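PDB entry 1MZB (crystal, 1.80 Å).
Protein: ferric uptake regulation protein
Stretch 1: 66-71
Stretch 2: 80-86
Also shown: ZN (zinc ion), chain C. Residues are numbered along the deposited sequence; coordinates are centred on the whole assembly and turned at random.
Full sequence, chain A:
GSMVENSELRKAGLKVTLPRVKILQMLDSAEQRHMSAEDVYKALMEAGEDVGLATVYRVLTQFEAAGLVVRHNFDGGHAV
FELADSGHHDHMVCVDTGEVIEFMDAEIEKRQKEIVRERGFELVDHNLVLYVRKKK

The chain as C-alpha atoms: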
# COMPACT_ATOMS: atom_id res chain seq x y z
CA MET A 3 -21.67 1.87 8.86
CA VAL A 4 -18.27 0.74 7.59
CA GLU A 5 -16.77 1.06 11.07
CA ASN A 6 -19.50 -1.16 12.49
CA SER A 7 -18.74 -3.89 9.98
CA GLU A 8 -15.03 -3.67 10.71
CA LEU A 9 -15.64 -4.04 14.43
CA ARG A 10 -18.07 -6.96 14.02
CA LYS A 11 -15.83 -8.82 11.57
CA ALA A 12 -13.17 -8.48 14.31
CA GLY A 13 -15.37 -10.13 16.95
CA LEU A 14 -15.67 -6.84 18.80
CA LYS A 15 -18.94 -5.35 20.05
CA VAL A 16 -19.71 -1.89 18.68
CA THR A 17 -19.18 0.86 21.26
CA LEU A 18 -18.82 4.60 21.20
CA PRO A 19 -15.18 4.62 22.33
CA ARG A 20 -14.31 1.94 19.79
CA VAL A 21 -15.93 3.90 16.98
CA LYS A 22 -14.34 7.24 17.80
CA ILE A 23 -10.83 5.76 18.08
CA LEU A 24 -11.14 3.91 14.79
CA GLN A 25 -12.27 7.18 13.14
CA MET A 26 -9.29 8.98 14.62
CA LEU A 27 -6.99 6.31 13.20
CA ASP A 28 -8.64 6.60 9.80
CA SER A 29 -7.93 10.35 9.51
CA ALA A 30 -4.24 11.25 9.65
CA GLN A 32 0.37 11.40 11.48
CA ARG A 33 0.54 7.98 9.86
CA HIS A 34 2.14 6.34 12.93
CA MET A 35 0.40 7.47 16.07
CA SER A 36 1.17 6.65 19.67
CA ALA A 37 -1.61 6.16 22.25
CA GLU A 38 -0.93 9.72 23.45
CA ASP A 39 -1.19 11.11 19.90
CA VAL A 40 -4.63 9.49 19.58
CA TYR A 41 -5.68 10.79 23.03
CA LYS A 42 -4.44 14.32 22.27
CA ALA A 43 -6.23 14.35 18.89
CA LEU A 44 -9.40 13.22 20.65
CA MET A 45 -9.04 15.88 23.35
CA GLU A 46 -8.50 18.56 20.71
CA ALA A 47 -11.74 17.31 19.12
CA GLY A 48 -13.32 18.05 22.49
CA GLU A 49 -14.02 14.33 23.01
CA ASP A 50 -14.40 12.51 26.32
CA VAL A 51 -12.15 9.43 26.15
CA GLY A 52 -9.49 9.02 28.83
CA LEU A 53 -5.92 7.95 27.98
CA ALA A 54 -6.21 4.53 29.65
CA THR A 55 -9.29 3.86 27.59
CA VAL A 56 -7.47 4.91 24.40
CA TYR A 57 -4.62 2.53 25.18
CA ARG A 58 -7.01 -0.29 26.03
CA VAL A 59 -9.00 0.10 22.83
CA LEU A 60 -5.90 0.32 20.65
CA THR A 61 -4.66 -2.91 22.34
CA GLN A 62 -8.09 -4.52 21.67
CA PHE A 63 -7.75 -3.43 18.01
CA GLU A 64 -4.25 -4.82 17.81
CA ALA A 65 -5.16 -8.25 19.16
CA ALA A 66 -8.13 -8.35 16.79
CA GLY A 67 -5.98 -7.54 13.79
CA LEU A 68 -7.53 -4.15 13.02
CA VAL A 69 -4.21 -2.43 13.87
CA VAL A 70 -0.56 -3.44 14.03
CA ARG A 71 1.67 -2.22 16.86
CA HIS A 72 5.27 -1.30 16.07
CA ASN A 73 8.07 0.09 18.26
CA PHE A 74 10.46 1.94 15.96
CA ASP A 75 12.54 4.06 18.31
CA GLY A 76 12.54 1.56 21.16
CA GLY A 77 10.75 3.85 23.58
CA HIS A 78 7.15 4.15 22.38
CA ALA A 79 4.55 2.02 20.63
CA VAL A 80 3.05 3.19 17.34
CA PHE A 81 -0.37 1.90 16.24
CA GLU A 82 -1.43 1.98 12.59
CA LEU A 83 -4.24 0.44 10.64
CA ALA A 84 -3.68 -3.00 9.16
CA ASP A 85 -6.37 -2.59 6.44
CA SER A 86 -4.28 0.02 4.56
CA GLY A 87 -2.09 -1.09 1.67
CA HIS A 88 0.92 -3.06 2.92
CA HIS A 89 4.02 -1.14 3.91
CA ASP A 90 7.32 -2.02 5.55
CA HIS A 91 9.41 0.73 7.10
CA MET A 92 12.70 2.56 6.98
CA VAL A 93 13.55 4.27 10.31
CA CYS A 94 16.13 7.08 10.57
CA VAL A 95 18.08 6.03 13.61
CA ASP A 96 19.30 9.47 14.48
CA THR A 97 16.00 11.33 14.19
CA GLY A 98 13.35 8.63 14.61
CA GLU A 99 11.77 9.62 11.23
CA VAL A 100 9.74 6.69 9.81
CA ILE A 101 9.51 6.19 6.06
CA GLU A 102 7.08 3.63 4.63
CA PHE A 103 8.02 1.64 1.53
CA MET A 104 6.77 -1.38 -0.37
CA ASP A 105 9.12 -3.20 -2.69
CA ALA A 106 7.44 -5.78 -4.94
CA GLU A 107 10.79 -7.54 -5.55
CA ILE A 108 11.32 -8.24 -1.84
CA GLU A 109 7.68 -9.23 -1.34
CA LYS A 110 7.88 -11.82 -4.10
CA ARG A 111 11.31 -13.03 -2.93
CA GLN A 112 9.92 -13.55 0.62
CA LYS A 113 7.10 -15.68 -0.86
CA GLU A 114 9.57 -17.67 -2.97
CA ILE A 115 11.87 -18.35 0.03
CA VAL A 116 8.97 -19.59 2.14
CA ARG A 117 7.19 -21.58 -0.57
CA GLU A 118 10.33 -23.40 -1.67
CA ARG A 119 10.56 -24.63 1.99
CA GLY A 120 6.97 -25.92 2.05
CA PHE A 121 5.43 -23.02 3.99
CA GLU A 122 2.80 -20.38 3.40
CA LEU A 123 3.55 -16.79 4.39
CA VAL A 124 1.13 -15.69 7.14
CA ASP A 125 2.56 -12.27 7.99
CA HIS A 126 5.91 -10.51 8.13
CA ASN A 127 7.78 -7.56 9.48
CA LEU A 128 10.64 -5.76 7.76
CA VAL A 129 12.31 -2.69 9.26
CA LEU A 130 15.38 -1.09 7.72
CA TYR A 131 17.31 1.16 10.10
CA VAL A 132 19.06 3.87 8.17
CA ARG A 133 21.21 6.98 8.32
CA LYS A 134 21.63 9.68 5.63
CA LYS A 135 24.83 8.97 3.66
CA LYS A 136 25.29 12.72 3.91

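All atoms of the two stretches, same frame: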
# COMPACT_ATOMS: atom_id res chain seq x y z
N ALA A 66 -7.11 -8.00 17.77
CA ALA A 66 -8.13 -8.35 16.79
C ALA A 66 -7.63 -8.31 15.36
O ALA A 66 -8.26 -8.87 14.46
CB ALA A 66 -9.33 -7.41 16.96
N GLY A 67 -6.51 -7.63 15.14
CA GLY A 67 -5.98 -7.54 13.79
C GLY A 67 -6.40 -6.28 13.05
O GLY A 67 -6.05 -6.13 11.88
N LEU A 68 -7.14 -5.39 13.69
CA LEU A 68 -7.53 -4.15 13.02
C LEU A 68 -6.32 -3.19 12.96
O LEU A 68 -6.26 -2.33 12.08
CB LEU A 68 -8.65 -3.47 13.79
CG LEU A 68 -9.99 -4.17 13.63
CD1 LEU A 68 -11.01 -3.44 14.50
CD2 LEU A 68 -10.40 -4.15 12.15
N VAL A 69 -5.41 -3.30 13.92
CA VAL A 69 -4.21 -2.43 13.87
C VAL A 69 -2.98 -3.28 14.15
O VAL A 69 -3.10 -4.40 14.65
CB VAL A 69 -4.23 -1.24 14.89
CG1 VAL A 69 -5.52 -0.45 14.76
CG2 VAL A 69 -3.99 -1.71 16.29
N VAL A 70 -1.81 -2.76 13.78
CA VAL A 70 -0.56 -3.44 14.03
C VAL A 70 0.18 -2.49 14.96
O VAL A 70 0.08 -1.27 14.80
CB VAL A 70 0.27 -3.57 12.74
CG1 VAL A 70 1.62 -4.19 13.06
CG2 VAL A 70 -0.48 -4.47 11.71
N ARG A 71 0.90 -3.03 15.93
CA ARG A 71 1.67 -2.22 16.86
C ARG A 71 3.14 -2.41 16.47
O ARG A 71 3.60 -3.54 16.24
CB ARG A 71 1.39 -2.69 18.29
CG ARG A 71 2.30 -2.12 19.37
CD ARG A 71 2.12 -2.92 20.66
NE ARG A 71 2.66 -2.26 21.84
CZ ARG A 71 1.94 -1.97 22.92
NH1 ARG A 71 0.64 -2.28 22.96
NH2 ARG A 71 2.52 -1.38 23.95
N VAL A 80 3.77 2.49 18.38
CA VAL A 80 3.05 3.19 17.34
C VAL A 80 1.93 2.25 16.93
O VAL A 80 2.17 1.06 16.83
CB VAL A 80 3.96 3.42 16.14
CG1 VAL A 80 3.16 3.56 14.86
CG2 VAL A 80 4.80 4.67 16.41
N PHE A 81 0.72 2.78 16.66
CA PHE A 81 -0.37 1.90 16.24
C PHE A 81 -0.83 2.41 14.88
O PHE A 81 -1.01 3.60 14.72
CB PHE A 81 -1.54 2.00 17.22
CG PHE A 81 -1.22 1.45 18.59
CD1 PHE A 81 -0.64 2.25 19.57
CD2 PHE A 81 -1.54 0.13 18.92
CE1 PHE A 81 -0.37 1.74 20.88
CE2 PHE A 81 -1.29 -0.39 20.21
CZ PHE A 81 -0.70 0.42 21.19
N GLU A 82 -0.98 1.53 13.91
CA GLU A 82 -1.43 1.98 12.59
C GLU A 82 -2.40 0.95 12.05
O GLU A 82 -2.36 -0.19 12.46
CB GLU A 82 -0.26 2.18 11.63
CG GLU A 82 0.64 0.94 11.44
CD GLU A 82 1.93 1.26 10.65
OE1 GLU A 82 1.84 1.56 9.44
OE2 GLU A 82 3.02 1.21 11.24
N LEU A 83 -3.30 1.38 11.19
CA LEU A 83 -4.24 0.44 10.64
C LEU A 83 -3.53 -0.68 9.89
O LEU A 83 -2.41 -0.52 9.37
CB LEU A 83 -5.19 1.17 9.70
CG LEU A 83 -6.06 2.20 10.41
CD1 LEU A 83 -6.81 3.01 9.35
CD2 LEU A 83 -7.05 1.48 11.38
N ALA A 84 -4.19 -1.83 9.85
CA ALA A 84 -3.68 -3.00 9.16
C ALA A 84 -4.31 -2.99 7.76
O ALA A 84 -3.62 -3.25 6.78
CB ALA A 84 -4.08 -4.28 9.93
N ASP A 85 -5.60 -2.63 7.70
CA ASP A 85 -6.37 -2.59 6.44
C ASP A 85 -5.71 -1.84 5.27
O ASP A 85 -5.89 -2.22 4.11
CB ASP A 85 -7.79 -2.02 6.69
CG ASP A 85 -7.78 -0.64 7.35
OD1 ASP A 85 -7.18 -0.51 8.44
OD2 ASP A 85 -8.39 0.31 6.81
N SER A 86 -4.95 -0.79 5.58
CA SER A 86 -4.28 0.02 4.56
C SER A 86 -3.36 -0.85 3.70
O SER A 86 -3.00 -1.97 4.09
CB SER A 86 -3.46 1.13 5.24
OG SER A 86 -2.44 0.57 6.05
ZN ZN C . 3.55 2.43 8.73

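Residues 69-71 and 80-83 lie side by side as antiparallel strands, their directions 154° apart, and Phe-81, Arg-71 and Val-70 contribute most to the surface they bury. Val-70 anchors the backbone ladder. Val-70 N donates to Glu-82 O at 2.9 Å, and Glu-82 N donates back to Val-70 O at 3.1 Å, so the two residues form a hydrogen-bonded pair with both N-H groups nearly in line with their acceptors. A further bond, from Ala-84 N to Leu-68 O at 3.1 Å, carries the pairing past the strand ends.

Phe-81 faces Arg-71 in the neighbouring non-hydrogen-bonded pair, where the alpha carbons approach to 4.6 Å and both side chains leave on the same side of the sheet. The arginine is extended, with chi1 to chi3 all t, and its length carries the guanidinium to the end of the ring: Arg-71 NH1 lies 3.5 Å from Phe-81 CZ, which sits over one face of the planar cation. The tip of the ring thus rests against the flat face of the cation, leaving NH1 and NH2 of Arg-71 free to keep hydrogen bonds elsewhere in the structure. At the ring's edge, Val-69 CG2 meets Phe-81 CD2 at 4.0 Å, an apolar contact well suited to a buried position.

Val-70 and Glu-82 share the other side of the sheet. Beta-branched valine favours extended backbone angles, and Val-70 CG2 packs 4.0 Å from Ala-84 CB. The small methyl of Ala-84, pointing toward the first stretch, also brings Ala-84 CB within 3.3 Å of Gly-67 O. Glu-82 is buried, yet its carboxylate has a role: Glu-82 OE1 binds ZN at 2.0 Å. Gly-67 ends the preceding helix in a Schellman motif, its positive phi (95°) suiting glycine because a CB would jam against the carbonyl oxygen of Ala-66.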